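Local coordinates for SCARECROW-LIKE protein 7 (Oryza sativa Japonica Group, PDB 5HYZ), which probably acts as a homodimeric GRAS-family transcription factor in plant development and abiotic stress resistance, binding DNA in vitro, at residues Val114-Val119 with Val203-Met208; Leu209-Leu214 with Val237-Tyr242. One frame throughout, in Å; residues are numbered along the deposited sequence.

Contact 1 of 2, residues Val114-Val119 with Val203-Met208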
loop_
_atom_site.group_PDB
_atom_site.type_symbol
_atom_site.label_atom_id
_atom_site.label_comp_id
_atom_site.label_asym_id
_atom_site.label_seq_id
_atom_site.Cartn_x
_atom_site.Cartn_y
_atom_site.Cartn_z
ATOM N N VAL A 114 15.755 -2.814 18.877
ATOM C CA VAL A 114 15.736 -1.537 19.587
ATOM C C VAL A 114 15.386 -0.465 18.615
ATOM O O VAL A 114 16.136 -0.198 17.685
ATOM C CB VAL A 114 17.105 -1.258 20.284
ATOM C CG1 VAL A 114 17.018 0.133 21.067
ATOM C CG2 VAL A 114 17.389 -2.398 21.235
ATOM N N ASP A 115 14.224 0.148 18.782
ATOM C CA ASP A 115 13.771 1.183 17.855
ATOM C C ASP A 115 13.926 2.573 18.461
ATOM O O ASP A 115 13.143 2.951 19.377
ATOM C CB ASP A 115 12.288 0.947 17.449
ATOM C CG ASP A 115 11.874 1.790 16.244
ATOM O OD1 ASP A 115 12.731 2.444 15.604
ATOM O OD2 ASP A 115 10.679 1.777 15.861
ATOM N N PHE A 116 14.940 3.336 17.996
ATOM C CA PHE A 116 15.095 4.710 18.418
ATOM C C PHE A 116 14.235 5.581 17.543
ATOM O O PHE A 116 14.558 5.864 16.367
ATOM C CB PHE A 116 16.563 5.167 18.339
ATOM C CG PHE A 116 17.407 4.638 19.440
ATOM C CD1 PHE A 116 17.457 5.291 20.698
ATOM C CD2 PHE A 116 18.197 3.517 19.219
ATOM C CE1 PHE A 116 18.277 4.763 21.686
ATOM C CE2 PHE A 116 19.022 2.975 20.162
ATOM C CZ PHE A 116 19.057 3.622 21.446
ATOM N N GLY A 117 13.063 5.919 18.063
ATOM C CA GLY A 117 12.150 6.819 17.402
ATOM C C GLY A 117 10.974 6.067 16.802
ATOM O O GLY A 117 10.603 6.308 15.679
ATOM N N ILE A 118 10.344 5.177 17.565
ATOM C CA ILE A 118 9.131 4.534 17.046
ATOM C C ILE A 118 7.962 5.519 16.897
ATOM O O ILE A 118 7.789 6.402 17.704
ATOM C CB ILE A 118 8.705 3.336 17.937
ATOM C CG1 ILE A 118 7.490 2.598 17.370
ATOM C CG2 ILE A 118 8.337 3.811 19.374
ATOM C CD1 ILE A 118 7.366 1.184 17.961
ATOM N N VAL A 119 7.176 5.388 15.824
ATOM C CA VAL A 119 5.979 6.227 15.676
ATOM C C VAL A 119 4.738 5.345 15.917
ATOM O O VAL A 119 4.115 5.427 16.938
ATOM C CB VAL A 119 5.924 6.914 14.245
ATOM C CG1 VAL A 119 4.654 7.765 14.150
ATOM C CG2 VAL A 119 7.196 7.776 14.080
ATOM N N VAL A 203 20.658 -8.630 18.499
ATOM C CA VAL A 203 20.097 -7.314 18.604
ATOM C C VAL A 203 20.168 -6.603 17.239
ATOM O O VAL A 203 21.201 -6.685 16.564
ATOM C CB VAL A 203 20.897 -6.485 19.638
ATOM C CG1 VAL A 203 20.382 -5.072 19.612
ATOM C CG2 VAL A 203 20.746 -7.123 21.047
ATOM N N ALA A 204 19.082 -5.936 16.839
ATOM C CA ALA A 204 19.120 -4.999 15.728
ATOM C C ALA A 204 18.678 -3.649 16.237
ATOM O O ALA A 204 17.677 -3.542 16.952
ATOM C CB ALA A 204 18.198 -5.474 14.562
ATOM N N VAL A 205 19.390 -2.613 15.844
ATOM C CA VAL A 205 19.048 -1.256 16.250
ATOM C C VAL A 205 18.574 -0.498 15.047
ATOM O O VAL A 205 19.215 -0.554 14.002
ATOM C CB VAL A 205 20.277 -0.507 16.875
ATOM C CG1 VAL A 205 19.848 0.861 17.355
ATOM C CG2 VAL A 205 20.701 -1.299 18.101
ATOM N N ASN A 206 17.473 0.236 15.196
ATOM C CA ASN A 206 16.826 0.894 14.069
ATOM C C ASN A 206 16.754 2.428 14.325
ATOM O O ASN A 206 16.254 2.883 15.364
ATOM C CB ASN A 206 15.403 0.281 13.899
ATOM C CG ASN A 206 14.679 0.804 12.698
ATOM O OD1 ASN A 206 14.996 0.366 11.571
ATOM N ND2 ASN A 206 13.580 1.582 12.913
ATOM N N PHE A 207 17.295 3.227 13.410
ATOM C CA PHE A 207 17.150 4.668 13.454
ATOM C C PHE A 207 16.427 5.154 12.190
ATOM O O PHE A 207 17.084 5.465 11.191
ATOM C CB PHE A 207 18.504 5.339 13.458
ATOM C CG PHE A 207 19.312 5.115 14.724
ATOM C CD1 PHE A 207 19.028 5.853 15.872
ATOM C CD2 PHE A 207 20.355 4.166 14.753
ATOM C CE1 PHE A 207 19.801 5.690 17.017
ATOM C CE2 PHE A 207 21.137 3.989 15.910
ATOM C CZ PHE A 207 20.845 4.777 17.045
HETATM N N MSE A 208 15.114 5.243 12.210
HETATM C CA MSE A 208 14.424 5.659 10.965
HETATM C C MSE A 208 13.932 7.093 11.146
HETATM O O MSE A 208 13.053 7.406 12.002
HETATM C CB MSE A 208 13.208 4.764 10.591
HETATM C CG MSE A 208 13.555 3.317 10.538
HETATM SE SE MSE A 208 14.300 3.286 8.564
HETATM C CE MSE A 208 12.804 4.870 8.254
HETATM O O HOH W 1 13.166 4.890 14.360
#
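V114 runs parallel to V205, its N bonded to A204 O at 2.8 Å and its O taking the N-H of N206. Branched V114 suits a buried strand: its CB packs against V205 CG2. D115 turns to the face shared with N206; in both, CG is anti to the backbone N (chi1 -166° in D115), which sends the side chains out alongside each other. N206 ND2 reaches D115 OD1 at 3.0 Å along an almost straight N-H (173°); the oxygen lies in the amide plane, yet the donor stands above the carboxylate plane. W124 NE1 hydrogen-bonds D115 OD2; T238 OG1 and Q123 NE2 hydrogen-bond N206 OD1, fixing the amide's orientation. F116 N closes the ladder on N206 O. The F116 ring, nearly parallel to that of F207 (10°) but slid so that they barely overlap, brings CD2 to 3.5 Å from F207 CE1 and turns its edge to V205 CG1. At F116-G117 the chain turns a corner away from 203-208; positive phi suits G117, since a CB would press on the preceding carbonyl O. A water accepts from M208 N (2.9 Å), within donating distance of D115 OD1 and F116 O. One face is thus apolar; on the other, a buried carboxylate and amide share one bond, and this network would be expected to stabilise charge on D115.

Contact 2 of 2, residues Leu209-Leu214 with Val237-Tyr242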
loop_
_atom_site.group_PDB
_atom_site.type_symbol
_atom_site.label_atom_id
_atom_site.label_comp_id
_atom_site.label_asym_id
_atom_site.label_seq_id
_atom_site.Cartn_x
_atom_site.Cartn_y
_atom_site.Cartn_z
ATOM N N LEU A 209 14.528 8.007 10.382
ATOM C CA LEU A 209 14.178 9.439 10.438
ATOM C C LEU A 209 14.211 9.952 11.884
ATOM O O LEU A 209 13.236 10.522 12.382
ATOM C CB LEU A 209 12.810 9.671 9.809
ATOM C CG LEU A 209 12.712 9.221 8.340
ATOM C CD1 LEU A 209 11.334 9.579 7.736
ATOM C CD2 LEU A 209 13.881 9.848 7.517
ATOM N N GLN A 210 15.318 9.710 12.566
ATOM C CA GLN A 210 15.371 10.012 13.978
ATOM C C GLN A 210 16.674 10.704 14.305
ATOM O O GLN A 210 16.691 11.685 15.046
ATOM C CB GLN A 210 15.259 8.720 14.792
ATOM C CG GLN A 210 15.552 8.929 16.327
ATOM C CD GLN A 210 14.524 9.786 16.928
ATOM O OE1 GLN A 210 13.381 9.784 16.492
ATOM N NE2 GLN A 210 14.920 10.585 17.923
ATOM N N LEU A 211 17.786 10.181 13.775
ATOM C CA LEU A 211 19.085 10.586 14.253
ATOM C C LEU A 211 19.368 12.019 13.862
ATOM O O LEU A 211 20.125 12.722 14.566
ATOM C CB LEU A 211 20.147 9.638 13.696
ATOM C CG LEU A 211 21.368 9.249 14.456
ATOM C CD1 LEU A 211 20.980 8.919 15.942
ATOM C CD2 LEU A 211 22.084 8.092 13.701
ATOM N N TYR A 212 18.720 12.500 12.783
ATOM C CA TYR A 212 19.043 13.882 12.385
ATOM C C TYR A 212 18.649 14.879 13.501
ATOM O O TYR A 212 19.203 15.978 13.603
ATOM C CB TYR A 212 18.338 14.267 11.110
ATOM C CG TYR A 212 16.826 14.477 11.247
ATOM C CD1 TYR A 212 15.933 13.395 11.190
ATOM C CD2 TYR A 212 16.297 15.775 11.394
ATOM C CE1 TYR A 212 14.543 13.614 11.297
ATOM C CE2 TYR A 212 14.927 15.987 11.485
ATOM C CZ TYR A 212 14.056 14.913 11.454
ATOM O OH TYR A 212 12.689 15.142 11.540
ATOM N N HIS A 213 17.667 14.502 14.303
ATOM C CA HIS A 213 17.249 15.376 15.437
ATOM C C HIS A 213 18.394 15.667 16.402
ATOM O O HIS A 213 18.369 16.688 17.097
ATOM C CB HIS A 213 16.120 14.762 16.267
ATOM C CG HIS A 213 14.819 14.697 15.559
ATOM N ND1 HIS A 213 14.115 15.814 15.182
ATOM C CD2 HIS A 213 14.097 13.633 15.148
ATOM C CE1 HIS A 213 12.994 15.441 14.593
ATOM N NE2 HIS A 213 12.973 14.125 14.536
ATOM N N LEU A 214 19.383 14.793 16.452
ATOM C CA LEU A 214 20.505 14.936 17.402
ATOM C C LEU A 214 21.689 15.681 16.820
ATOM O O LEU A 214 22.644 15.982 17.535
ATOM C CB LEU A 214 20.966 13.558 17.889
ATOM C CG LEU A 214 19.922 12.763 18.638
ATOM C CD1 LEU A 214 20.568 11.518 19.248
ATOM C CD2 LEU A 214 19.160 13.589 19.677
ATOM N N VAL A 237 22.644 -2.304 12.405
ATOM C CA VAL A 237 22.046 -1.033 12.721
ATOM C C VAL A 237 21.532 -0.466 11.426
ATOM O O VAL A 237 22.297 -0.341 10.432
ATOM C CB VAL A 237 23.087 -0.047 13.312
ATOM C CG1 VAL A 237 22.411 1.338 13.561
ATOM C CG2 VAL A 237 23.691 -0.599 14.629
ATOM N N THR A 238 20.247 -0.154 11.379
ATOM C CA THR A 238 19.692 0.399 10.168
ATOM C C THR A 238 19.460 1.875 10.324
ATOM O O THR A 238 19.050 2.353 11.392
ATOM C CB THR A 238 18.357 -0.301 9.780
ATOM O OG1 THR A 238 17.559 -0.449 10.958
ATOM C CG2 THR A 238 18.670 -1.710 9.308
ATOM N N LEU A 239 19.774 2.604 9.253
ATOM C CA LEU A 239 19.715 4.045 9.276
ATOM C C LEU A 239 18.853 4.523 8.128
ATOM O O LEU A 239 19.128 4.170 6.947
ATOM C CB LEU A 239 21.123 4.658 9.146
ATOM C CG LEU A 239 21.206 6.191 9.117
ATOM C CD1 LEU A 239 20.787 6.750 10.473
ATOM C CD2 LEU A 239 22.706 6.579 8.857
ATOM N N GLY A 240 17.834 5.318 8.408
ATOM C CA GLY A 240 17.082 5.910 7.311
ATOM C C GLY A 240 17.056 7.410 7.507
ATOM O O GLY A 240 16.634 7.881 8.557
ATOM N N GLU A 241 17.461 8.200 6.508
ATOM C CA GLU A 241 17.681 9.616 6.753
ATOM C C GLU A 241 17.275 10.427 5.526
ATOM O O GLU A 241 17.277 9.922 4.413
ATOM C CB GLU A 241 19.145 9.881 7.118
ATOM C CG GLU A 241 19.464 9.856 8.643
ATOM C CD GLU A 241 18.597 10.856 9.419
ATOM O OE1 GLU A 241 18.223 11.873 8.811
ATOM O OE2 GLU A 241 18.242 10.614 10.591
ATOM N N TYR A 242 16.910 11.675 5.754
ATOM C CA TYR A 242 16.656 12.628 4.653
ATOM C C TYR A 242 17.960 12.961 3.939
ATOM O O TYR A 242 18.983 13.241 4.584
ATOM C CB TYR A 242 16.030 13.905 5.214
ATOM C CG TYR A 242 14.714 13.664 5.949
ATOM C CD1 TYR A 242 13.579 13.284 5.255
ATOM C CD2 TYR A 242 14.628 13.822 7.335
ATOM C CE1 TYR A 242 12.342 13.076 5.910
ATOM C CE2 TYR A 242 13.407 13.622 8.010
ATOM C CZ TYR A 242 12.269 13.264 7.284
ATOM O OH TYR A 242 11.084 13.068 7.948
HETATM O O HOH W 2 17.640 8.300 11.599
HETATM O O HOH W 3 10.972 13.127 10.863
#
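L209 lays CD2 over the centre of the Y242 ring, a CH-pi contact 3.7 Å from the centroid, while its CD1 touches Y242 OH. L209 N bonds G240 O at 2.8 Å, fixing the start of the turn. Y242 in turn directs its edge at one face of the Y212 ring in a T-shaped stack (planes at 76°), CE2 lying 3.5 Å from Y212 CE1. H213 CD2 lies over the opposite face of Y212. Tyrosine suits both places because its ring packs while its hydroxyl reaches a shared water. E241, its chain bent at chi2 (-56°), returns its carboxylate to the turn: OE2 accepts from Y212 N at 2.9 Å in a bent bond (132°), with the donor above the carboxylate plane. A second water accepts from L211 N and lies within donating distance of E241 OE2 (2.6 Å) and G240 O. L211 CD2 meets L239 CD1 at 3.7 Å. Further out, this leucine pair is flanked by W314 and, on the L211 side, by helix 220-231, and E306 holds H213. This loop, carrying most of the predicted LXXLL motif, follows the end of a parallel strand and sits against the C-terminal end of its neighbour, a place typical of loops in Rossmann-like α/β folds.

After the N-terminal helices, strand 110-118 is the first strand; contact 1 brings 203-208 beside it, closing a long loop of 83 residues that includes strands 141-148 and 177-182. The chain passes straight from M208 into L209, and contact 2 then closes a short loop through helix 220-231, a beta-alpha-beta crossover between parallel neighbours. The two loops lie in series, neither nested nor crossing. Strand 202-208 is the shared element: F207 N probably bonds T238 O, and N206 OD1 probably bonds T238 OG1. Q210, packed on F116 and G117, joins the two turns directly. Contact 1 joins the predicted VHIID and PFYRE regions; contact 2 folds PFYRE onto itself.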